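Local coordinates for chinitase A (Streptomyces coelicolor, PDB 3EBV), which probably hydrolyses chitin, this chain being the family 18 glycoside hydrolase barrel of a longer chitinase, at residues Q156-G161 with T165-K170; S238-A243 with N281-S286; V47-D52 with V78-G83; V89-N92 with S96-N99. One frame throughout, in Å; residues are numbered along the deposited sequence. Where two conformers were deposited one is given.

Contact 1: Q156-G161 with T165-K170; sequences QSTQGG and TALNVK
This is a helix-start contact at the rim of a TIM barrel: the loop after strand 145-148 runs into helix 161-168, and Gly161 and Thr165 meet across the first turn. Gly161 O takes two hydrogen bonds from the one residue. Thr165 N donates the ordinary helical bond at 3.0 Å, with an angle of 159° at the hydrogen. From the other face of the carbonyl plane comes Thr165 OG1, 2.8 Å from Gly161 O. A first torsion of -55° sets OG1 opposite the carbonyl carbon and next to the backbone N, which points the hydroxyl back along the helix to the carbonyl of Gly161, its acceptor in a buried place. A valine here would probably leave Gly161 O gripped by the N-H alone and put a methyl where the hydroxyl had found a polar partner. Further on, Leu167 CD1 rests against Thr158 CB at 4.1 Å, a single carbon-to-carbon touch. Thr158 belongs to a type I turn from Ser157 to Gly160, in which Ser157 OG accepts from Gln159 N, an ST turn; Gly160 then takes the N-cap position. Thr165 itself packs on Met129 and Leu133 of helix 126-140 and Met148 of strand 145-148, while Leu167 leans on Leu214.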
loop_
_atom_site.group_PDB
_atom_site.type_symbol
_atom_site.label_atom_id
_atom_site.label_comp_id
_atom_site.label_asym_id
_atom_site.label_seq_id
_atom_site.Cartn_x
_atom_site.Cartn_y
_atom_site.Cartn_z
ATOM N N GLN A 156 -15.263 -1.837 4.557
ATOM C CA GLN A 156 -16.246 -2.724 5.192
ATOM C C GLN A 156 -17.436 -3.016 4.284
ATOM O O GLN A 156 -18.125 -4.006 4.464
ATOM C CB GLN A 156 -16.693 -2.124 6.521
ATOM C CG GLN A 156 -15.692 -2.430 7.659
ATOM C CD GLN A 156 -15.780 -3.893 8.126
ATOM O OE1 GLN A 156 -15.002 -4.779 7.673
ATOM N NE2 GLN A 156 -16.668 -4.132 9.049
ATOM N N SER A 157 -17.641 -2.160 3.288
ATOM C CA SER A 157 -18.615 -2.442 2.232
ATOM C C SER A 157 -18.204 -1.630 1.015
ATOM O O SER A 157 -17.316 -0.754 1.084
ATOM C CB SER A 157 -20.035 -2.024 2.640
ATOM O OG SER A 157 -20.205 -0.622 2.655
ATOM N N THR A 158 -18.893 -1.893 -0.089
ATOM C CA THR A 158 -18.623 -1.201 -1.347
ATOM C C THR A 158 -18.994 0.263 -1.262
ATOM O O THR A 158 -18.624 1.020 -2.138
ATOM C CB THR A 158 -19.354 -1.843 -2.526
ATOM O OG1 THR A 158 -20.756 -1.792 -2.262
ATOM C CG2 THR A 158 -18.920 -3.290 -2.736
ATOM N N GLN A 159 -19.668 0.647 -0.180
ATOM C CA GLN A 159 -20.019 2.036 0.090
ATOM C C GLN A 159 -18.900 2.835 0.774
ATOM O O GLN A 159 -19.017 4.028 0.898
ATOM C CB GLN A 159 -21.326 2.111 0.932
ATOM C CG GLN A 159 -22.508 1.302 0.348
ATOM C CD GLN A 159 -22.698 1.578 -1.130
ATOM O OE1 GLN A 159 -22.688 0.659 -1.972
ATOM N NE2 GLN A 159 -22.841 2.857 -1.464
ATOM N N GLY A 160 -17.844 2.184 1.262
ATOM C CA GLY A 160 -16.751 2.945 1.892
ATOM C C GLY A 160 -16.143 3.894 0.863
ATOM O O GLY A 160 -16.109 3.560 -0.316
ATOM N N GLY A 161 -15.623 5.035 1.308
ATOM C CA GLY A 161 -15.060 6.017 0.353
ATOM C C GLY A 161 -13.918 5.447 -0.465
ATOM O O GLY A 161 -13.892 5.594 -1.702
ATOM N N THR A 165 -14.133 4.540 -4.550
ATOM C CA THR A 165 -13.091 5.102 -5.421
ATOM C C THR A 165 -12.401 4.002 -6.186
ATOM O O THR A 165 -12.221 4.055 -7.412
ATOM C CB THR A 165 -12.086 5.954 -4.634
ATOM O OG1 THR A 165 -12.791 6.967 -3.910
ATOM C CG2 THR A 165 -11.034 6.625 -5.582
ATOM N N ALA A 166 -11.975 2.956 -5.450
ATOM C CA ALA A 166 -11.303 1.832 -6.065
ATOM C C ALA A 166 -12.130 1.221 -7.221
ATOM O O ALA A 166 -11.609 0.943 -8.320
ATOM C CB ALA A 166 -10.997 0.780 -4.980
ATOM N N LEU A 167 -13.441 1.026 -6.979
ATOM C CA LEU A 167 -14.316 0.502 -8.027
ATOM C C LEU A 167 -14.414 1.492 -9.208
ATOM O O LEU A 167 -14.364 1.050 -10.371
ATOM C CB LEU A 167 -15.700 0.205 -7.458
ATOM C CG LEU A 167 -15.717 -1.016 -6.498
ATOM C CD1 LEU A 167 -17.056 -0.992 -5.758
ATOM C CD2 LEU A 167 -15.467 -2.337 -7.274
ATOM N N ASN A 168 -14.500 2.790 -8.891
ATOM C CA ASN A 168 -14.668 3.791 -9.973
ATOM C C ASN A 168 -13.468 3.768 -10.881
ATOM O O ASN A 168 -13.599 4.010 -12.092
ATOM C CB ASN A 168 -14.801 5.181 -9.374
ATOM C CG ASN A 168 -16.140 5.416 -8.687
ATOM O OD1 ASN A 168 -17.077 4.581 -8.796
ATOM N ND2 ASN A 168 -16.264 6.555 -7.996
ATOM N N VAL A 169 -12.285 3.516 -10.298
ATOM C CA VAL A 169 -11.030 3.514 -11.094
ATOM C C VAL A 169 -10.448 2.122 -11.309
ATOM O O VAL A 169 -9.239 1.956 -11.549
ATOM C CB VAL A 169 -9.970 4.525 -10.541
ATOM C CG1 VAL A 169 -10.580 5.903 -10.349
ATOM C CG2 VAL A 169 -9.394 4.015 -9.177
ATOM N N LYS A 170 -11.305 1.095 -11.279
ATOM C CA LYS A 170 -10.819 -0.277 -11.334
ATOM C C LYS A 170 -9.911 -0.570 -12.521
ATOM O O LYS A 170 -8.943 -1.319 -12.424
ATOM C CB LYS A 170 -12.019 -1.237 -11.319
ATOM C CG LYS A 170 -11.628 -2.682 -11.388
ATOM C CD LYS A 170 -12.834 -3.600 -11.328
ATOM C CE LYS A 170 -12.376 -5.068 -11.197
ATOM N NZ LYS A 170 -13.530 -6.033 -11.463
#

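Contact 2: S238-A243 with N281-S286; sequences SVVNAA and NAWSNS
Trp283 carries CG opposite its backbone N (chi1 -167°), which swings the indole off helix 282-292 to Val240, while Asn241, with chi1 at -63°, sends its carboxamide over to Ser286. Both helices belong to the outer layer of the TIM barrel: helix 237-249 follows strand 219-224, and helix 282-292 comes after strand 267-271, the last of the barrel. Two different contacts join them. On the buried side, Val240 CG2 lies 4.0 Å from Trp283 NE1 and 4.4 Å from Trp283 CZ2, with the two side chains crossing at about a right angle. A branched valine and a broad indole suit this layer, since both also pack on Leu223 of strand 219-224 and so fill the space between helices and barrel wall. Val240 further touches Val287, one turn along the second helix. Toward the surface the pairing turns polar, and small hydrogen-bonding residues replace the bulky ones. Asn241 is long enough to cross the groove to the short Ser286, and its side chain also touches Val287 and His290. The resulting link is weak and bent: Asn241 ND2 donates to Ser286 OG at 3.0 Å, with only 131° at the hydrogen.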
loop_
_atom_site.group_PDB
_atom_site.type_symbol
_atom_site.label_atom_id
_atom_site.label_comp_id
_atom_site.label_asym_id
_atom_site.label_seq_id
_atom_site.Cartn_x
_atom_site.Cartn_y
_atom_site.Cartn_z
ATOM N N SER A 238 4.261 -16.699 9.188
ATOM C CA SER A 238 3.524 -17.946 8.901
ATOM C C SER A 238 2.023 -17.679 8.829
ATOM O O SER A 238 1.328 -18.340 8.062
ATOM C CB SER A 238 3.814 -19.001 9.982
ATOM O OG SER A 238 3.415 -18.556 11.264
ATOM N N VAL A 239 1.515 -16.709 9.606
ATOM C CA VAL A 239 0.081 -16.359 9.564
ATOM C C VAL A 239 -0.276 -15.659 8.235
ATOM O O VAL A 239 -1.324 -15.936 7.622
ATOM C CB VAL A 239 -0.361 -15.504 10.785
ATOM C CG1 VAL A 239 -1.809 -14.986 10.617
ATOM C CG2 VAL A 239 -0.203 -16.317 12.109
ATOM N N VAL A 240 0.566 -14.718 7.803
ATOM C CA VAL A 240 0.343 -14.093 6.508
ATOM C C VAL A 240 0.333 -15.183 5.416
ATOM O O VAL A 240 -0.539 -15.184 4.522
ATOM C CB VAL A 240 1.454 -13.051 6.135
ATOM C CG1 VAL A 240 1.138 -12.417 4.778
ATOM C CG2 VAL A 240 1.576 -11.991 7.255
ATOM N N ASN A 241 1.321 -16.075 5.453
ATOM C CA ASN A 241 1.435 -17.136 4.416
ATOM C C ASN A 241 0.233 -18.069 4.466
ATOM O O ASN A 241 -0.247 -18.472 3.418
ATOM C CB ASN A 241 2.755 -17.905 4.589
ATOM C CG ASN A 241 3.955 -17.005 4.373
ATOM O OD1 ASN A 241 3.845 -15.949 3.736
ATOM N ND2 ASN A 241 5.129 -17.441 4.861
ATOM N N ALA A 242 -0.258 -18.369 5.674
ATOM C CA ALA A 242 -1.483 -19.169 5.774
ATOM C C ALA A 242 -2.676 -18.466 5.137
ATOM O O ALA A 242 -3.492 -19.095 4.423
ATOM C CB ALA A 242 -1.769 -19.518 7.201
ATOM N N ALA A 243 -2.828 -17.169 5.393
ATOM C CA ALA A 243 -3.944 -16.452 4.794
ATOM C C ALA A 243 -3.839 -16.453 3.255
ATOM O O ALA A 243 -4.837 -16.562 2.543
ATOM C CB ALA A 243 -3.973 -14.987 5.337
ATOM N N ASN A 281 14.984 -8.582 8.712
ATOM C CA ASN A 281 14.332 -8.929 7.420
ATOM C C ASN A 281 13.570 -10.255 7.521
ATOM O O ASN A 281 13.364 -10.913 6.477
ATOM C CB ASN A 281 15.313 -8.920 6.258
ATOM C CG ASN A 281 15.890 -7.544 6.018
ATOM O OD1 ASN A 281 15.210 -6.538 6.243
ATOM N ND2 ASN A 281 17.135 -7.491 5.531
ATOM N N ALA A 282 13.184 -10.668 8.727
ATOM C CA ALA A 282 12.446 -11.939 8.882
ATOM C C ALA A 282 11.132 -11.892 8.094
ATOM O O ALA A 282 10.782 -12.879 7.392
ATOM C CB ALA A 282 12.176 -12.213 10.343
ATOM N N TRP A 283 10.427 -10.778 8.153
ATOM C CA TRP A 283 9.103 -10.721 7.499
ATOM C C TRP A 283 9.284 -10.828 5.985
ATOM O O TRP A 283 8.637 -11.682 5.330
ATOM C CB TRP A 283 8.371 -9.430 7.910
ATOM C CG TRP A 283 6.896 -9.382 7.570
ATOM C CD1 TRP A 283 5.861 -9.629 8.425
ATOM C CD2 TRP A 283 6.320 -9.032 6.306
ATOM N NE1 TRP A 283 4.643 -9.471 7.765
ATOM C CE2 TRP A 283 4.892 -9.114 6.461
ATOM C CE3 TRP A 283 6.845 -8.708 5.043
ATOM C CZ2 TRP A 283 4.008 -8.829 5.403
ATOM C CZ3 TRP A 283 5.972 -8.404 3.994
ATOM C CH2 TRP A 283 4.562 -8.504 4.176
ATOM N N SER A 284 10.111 -9.977 5.367
ATOM C CA SER A 284 10.251 -10.034 3.917
ATOM C C SER A 284 10.901 -11.353 3.451
ATOM O O SER A 284 10.573 -11.851 2.347
ATOM C CB SER A 284 10.968 -8.815 3.337
ATOM O OG SER A 284 12.285 -8.679 3.891
ATOM N N ASN A 285 11.811 -11.919 4.256
ATOM C CA ASN A 285 12.402 -13.208 3.863
ATOM C C ASN A 285 11.288 -14.253 3.702
ATOM O O ASN A 285 11.272 -14.979 2.714
ATOM C CB ASN A 285 13.426 -13.699 4.880
ATOM C CG ASN A 285 14.789 -13.048 4.691
ATOM O OD1 ASN A 285 15.042 -12.411 3.678
ATOM N ND2 ASN A 285 15.684 -13.289 5.650
ATOM N N SER A 286 10.385 -14.338 4.674
ATOM C CA SER A 286 9.420 -15.464 4.687
ATOM C C SER A 286 8.239 -15.132 3.778
ATOM O O SER A 286 7.864 -15.966 2.941
ATOM C CB SER A 286 8.950 -15.732 6.097
ATOM O OG SER A 286 7.788 -16.569 6.054
#

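Contact 3: V47-D52 with V78-G83; sequences VTFNLD and VIISVG
Ile80 reaches Phe49 with the far end of its longer branch, an apolar contact on the outer wall of the TIM barrel. From CB the chain divides: CG2 takes the place between the backbone N and the carbonyl carbon, and CG1 extends opposite the N (chi1 -176°). A second torsion of 65° then bends CD1 to the Phe49 ring, the two side chains lying aslant to each other. The slim, flexible tip of an isoleucine suits this oblique approach to a ring that already has the backbone Leu51 N 3.9 Å above one face and Tyr111 in an edge-to-face contact. No backbone bonds join the two segments. Strand 77-84 pairs with strand 32-40, and so does the short strand 47-48, through Thr48 and Asp39, so 47-52 lies over the barrel strand with helix 94-111 alongside, Val104 and Val107 adding to the packing. Val82 was modelled in two conformers, and the approach of its CG1 to Val47 CG1 at 3.8 Å, read from one of them, is doubtful. The intervening Ser81 bonds to Asp117 of the next strand; Ser81 and Gly83 fit the SxGG signature of family 18. The firm touch is Ile80 CD1 on Phe49 CD1, at 3.7 Å.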
loop_
_atom_site.group_PDB
_atom_site.type_symbol
_atom_site.label_atom_id
_atom_site.label_comp_id
_atom_site.label_asym_id
_atom_site.label_seq_id
_atom_site.Cartn_x
_atom_site.Cartn_y
_atom_site.Cartn_z
ATOM N N VAL A 47 0.575 18.423 -3.389
ATOM C CA VAL A 47 1.622 17.807 -2.587
ATOM C C VAL A 47 2.988 18.202 -3.090
ATOM O O VAL A 47 3.148 18.719 -4.210
ATOM C CB VAL A 47 1.519 16.250 -2.595
ATOM C CG1 VAL A 47 0.142 15.826 -2.054
ATOM C CG2 VAL A 47 1.881 15.653 -3.973
ATOM N N THR A 48 3.990 17.924 -2.264
ATOM C CA THR A 48 5.366 18.048 -2.695
ATOM C C THR A 48 6.164 16.939 -2.004
ATOM O O THR A 48 5.680 16.302 -1.049
ATOM C CB THR A 48 5.935 19.482 -2.357
ATOM O OG1 THR A 48 7.184 19.667 -3.030
ATOM C CG2 THR A 48 6.103 19.657 -0.873
ATOM N N PHE A 49 7.351 16.680 -2.520
ATOM C CA PHE A 49 8.228 15.732 -1.873
ATOM C C PHE A 49 9.563 16.403 -1.566
ATOM O O PHE A 49 10.149 17.052 -2.446
ATOM C CB PHE A 49 8.467 14.530 -2.774
ATOM C CG PHE A 49 9.429 13.524 -2.179
ATOM C CD1 PHE A 49 9.066 12.780 -1.051
ATOM C CD2 PHE A 49 10.697 13.346 -2.723
ATOM C CE1 PHE A 49 9.954 11.879 -0.497
ATOM C CE2 PHE A 49 11.586 12.437 -2.161
ATOM C CZ PHE A 49 11.211 11.698 -1.065
ATOM N N ASN A 50 10.022 16.221 -0.335
ATOM C CA ASN A 50 11.297 16.779 0.103
ATOM C C ASN A 50 12.094 15.657 0.763
ATOM O O ASN A 50 11.732 15.241 1.883
ATOM C CB ASN A 50 11.030 17.902 1.112
ATOM C CG ASN A 50 10.320 19.110 0.480
ATOM O OD1 ASN A 50 10.793 19.664 -0.515
ATOM N ND2 ASN A 50 9.191 19.512 1.053
ATOM N N LEU A 51 13.122 15.173 0.074
ATOM C CA LEU A 51 13.957 14.113 0.648
ATOM C C LEU A 51 14.507 14.578 1.987
ATOM O O LEU A 51 15.061 15.681 2.075
ATOM C CB LEU A 51 15.089 13.715 -0.295
ATOM C CG LEU A 51 16.024 12.583 0.150
ATOM C CD1 LEU A 51 15.254 11.219 0.264
ATOM C CD2 LEU A 51 17.186 12.443 -0.778
ATOM N N ASP A 52 14.353 13.755 3.025
ATOM C CA ASP A 52 14.844 14.077 4.372
ATOM C C ASP A 52 16.346 13.771 4.486
ATOM O O ASP A 52 16.778 12.939 5.287
ATOM C CB ASP A 52 14.023 13.300 5.420
ATOM C CG ASP A 52 14.370 13.669 6.858
ATOM O OD1 ASP A 52 14.934 14.772 7.087
ATOM O OD2 ASP A 52 14.068 12.853 7.758
ATOM N N VAL A 78 8.807 2.074 -8.090
ATOM C CA VAL A 78 8.937 2.956 -6.932
ATOM C C VAL A 78 7.879 4.026 -7.073
ATOM O O VAL A 78 7.853 4.729 -8.086
ATOM C CB VAL A 78 10.356 3.619 -6.836
ATOM C CG1 VAL A 78 10.491 4.471 -5.569
ATOM C CG2 VAL A 78 11.447 2.540 -6.877
ATOM N N ILE A 79 7.000 4.145 -6.087
ATOM C CA ILE A 79 5.893 5.086 -6.170
ATOM C C ILE A 79 5.926 6.042 -4.986
ATOM O O ILE A 79 6.591 5.758 -3.985
ATOM C CB ILE A 79 4.529 4.313 -6.242
ATOM C CG1 ILE A 79 4.297 3.507 -4.946
ATOM C CG2 ILE A 79 4.516 3.423 -7.503
ATOM C CD1 ILE A 79 2.992 2.648 -4.997
ATOM N N ILE A 80 5.260 7.190 -5.116
ATOM C CA ILE A 80 5.149 8.154 -4.017
ATOM C C ILE A 80 3.851 7.947 -3.248
ATOM O O ILE A 80 2.774 7.953 -3.856
ATOM C CB ILE A 80 5.328 9.640 -4.534
ATOM C CG1 ILE A 80 5.312 10.637 -3.402
ATOM C CG2 ILE A 80 4.293 9.991 -5.627
ATOM C CD1 ILE A 80 6.496 10.473 -2.432
ATOM N N SER A 81 3.946 7.818 -1.917
ATOM C CA SER A 81 2.730 7.679 -1.102
ATOM C C SER A 81 2.305 9.016 -0.580
ATOM O O SER A 81 3.134 9.779 -0.050
ATOM C CB SER A 81 2.948 6.687 0.049
ATOM O OG SER A 81 1.753 6.504 0.781
ATOM N N VAL A 82 1.014 9.316 -0.691
ATOM C CA VAL A 82 0.436 10.544 -0.148
ATOM C C VAL A 82 -0.350 10.260 1.120
ATOM O O VAL A 82 -1.161 9.317 1.143
ATOM C CB VAL A 82 -0.499 11.207 -1.186
ATOM C CG1 VAL A 82 -1.068 12.497 -0.633
ATOM C CG2 VAL A 82 0.272 11.451 -2.497
ATOM N N GLY A 83 -0.135 11.039 2.171
ATOM C CA GLY A 83 -0.941 10.898 3.379
ATOM C C GLY A 83 -0.120 10.462 4.551
ATOM O O GLY A 83 0.781 11.187 4.997
#

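Contact 4: V89-N92 with S96-N99; sequences VSVN and SATN
The carboxamide of Asn92 is the flat side-chain group in this contact, and it meets Ser96 through OD1, which stands 3.6 Å from Ser96 OG, close, but not counted as a hydrogen bond. The firm link comes from the backbone beside it: Asn92 N donates to Ser96 OG at 2.9 Å, with 148° at the hydrogen. Ser96 has its hydroxyl between the backbone N and the carbonyl carbon (chi1 62°), which turns OG from the first turn of helix 94-111 back onto the incoming loop. OG also hydrogen-bonds to the hydroxyl of Ser93, so one small polar atom ties together the loop and the residue just before the helix. An alanine here would probably leave the Asn92 N-H and the Ser93 hydroxyl each without this mate, and the loop less firmly fixed to the helix start. Serine is also slight enough for the chain to pass close, its CB lying 3.7 Å from Ser90 O. Apolar packing completes the join: Val91 CG1 comes within 3.8 Å of Ala97 CA and 4.1 Å of Ala97 CB, and the small alanine lets the valine lie near the helix backbone. Val91 and Ala97 both continue onto Ala132 of helix 126-140, the valine also onto Met129, while Ser96 touches Pro44. The loop after strand 77-84 is thus clasped between its own helix 94-111 and the neighbouring helix 126-140.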
loop_
_atom_site.group_PDB
_atom_site.type_symbol
_atom_site.label_atom_id
_atom_site.label_comp_id
_atom_site.label_asym_id
_atom_site.label_seq_id
_atom_site.Cartn_x
_atom_site.Cartn_y
_atom_site.Cartn_z
ATOM N N VAL A 89 -3.416 16.233 3.582
ATOM C CA VAL A 89 -3.893 16.442 2.194
ATOM C C VAL A 89 -5.423 16.258 2.113
ATOM O O VAL A 89 -5.946 15.296 2.696
ATOM C CB VAL A 89 -3.191 15.448 1.220
ATOM C CG1 VAL A 89 -3.717 15.604 -0.229
ATOM C CG2 VAL A 89 -1.675 15.684 1.241
ATOM N N SER A 90 -6.125 17.169 1.438
ATOM C CA SER A 90 -7.595 17.049 1.207
ATOM C C SER A 90 -7.903 17.187 -0.273
ATOM O O SER A 90 -7.411 18.105 -0.936
ATOM C CB SER A 90 -8.403 18.096 1.982
ATOM O OG SER A 90 -8.291 17.865 3.388
ATOM N N VAL A 91 -8.718 16.265 -0.794
ATOM C CA VAL A 91 -9.126 16.294 -2.211
ATOM C C VAL A 91 -10.659 16.231 -2.184
ATOM O O VAL A 91 -11.265 15.141 -2.108
ATOM C CB VAL A 91 -8.477 15.161 -3.032
ATOM C CG1 VAL A 91 -8.935 15.201 -4.498
ATOM C CG2 VAL A 91 -6.943 15.275 -2.985
ATOM N N ASN A 92 -11.278 17.409 -2.152
ATOM C CA ASN A 92 -12.707 17.505 -1.896
ATOM C C ASN A 92 -13.369 18.619 -2.729
ATOM O O ASN A 92 -14.399 19.164 -2.349
ATOM C CB ASN A 92 -12.948 17.723 -0.410
ATOM C CG ASN A 92 -12.231 18.947 0.122
ATOM O OD1 ASN A 92 -11.723 19.777 -0.641
ATOM N ND2 ASN A 92 -12.174 19.060 1.459
ATOM N N SER A 96 -9.078 21.258 -5.949
ATOM C CA SER A 96 -8.124 20.426 -5.194
ATOM C C SER A 96 -7.831 19.114 -5.938
ATOM O O SER A 96 -6.695 18.603 -5.925
ATOM C CB SER A 96 -8.577 20.206 -3.752
ATOM O OG SER A 96 -9.844 19.500 -3.650
ATOM N N ALA A 97 -8.833 18.551 -6.629
ATOM C CA ALA A 97 -8.560 17.414 -7.520
ATOM C C ALA A 97 -7.513 17.715 -8.643
ATOM O O ALA A 97 -6.605 16.912 -8.931
ATOM C CB ALA A 97 -9.888 16.887 -8.130
ATOM N N THR A 98 -7.669 18.882 -9.295
ATOM C CA THR A 98 -6.707 19.321 -10.303
ATOM C C THR A 98 -5.323 19.609 -9.692
ATOM O O THR A 98 -4.325 19.211 -10.270
ATOM C CB THR A 98 -7.250 20.575 -11.031
ATOM O OG1 THR A 98 -8.417 20.173 -11.739
ATOM C CG2 THR A 98 -6.220 21.175 -11.994
ATOM N N ASN A 99 -5.310 20.244 -8.520
ATOM C CA ASN A 99 -4.022 20.513 -7.832
ATOM C C ASN A 99 -3.324 19.214 -7.434
ATOM O O ASN A 99 -2.103 19.090 -7.521
ATOM C CB ASN A 99 -4.215 21.389 -6.600
ATOM C CG ASN A 99 -4.695 22.799 -6.948
ATOM O OD1 ASN A 99 -4.533 23.236 -8.101
ATOM N ND2 ASN A 99 -5.340 23.453 -6.010
#

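Along the chain the order is contact 3, contact 4, contact 1, contact 2, each closing before the next opens, all within one TIM barrel of eight parallel strands. Contacts 3 and 4 are neighbours, their centres about 16 Å apart, and Val89 CG2 packs on Val47 CG1 at 3.8 Å, tying the loop before helix 94-111 to strand 47-48. Contacts 4 and 1, about 18 Å apart between centres, have helix 126-140 in common, where Met129 touches both Val91 and Thr165. Contact 2 lies across the barrel, about 36 Å from contact 4 between centres. The four sample the layer around the barrel: two loop-to-helix joins, one helix pair, and one segment packed on a barrel strand.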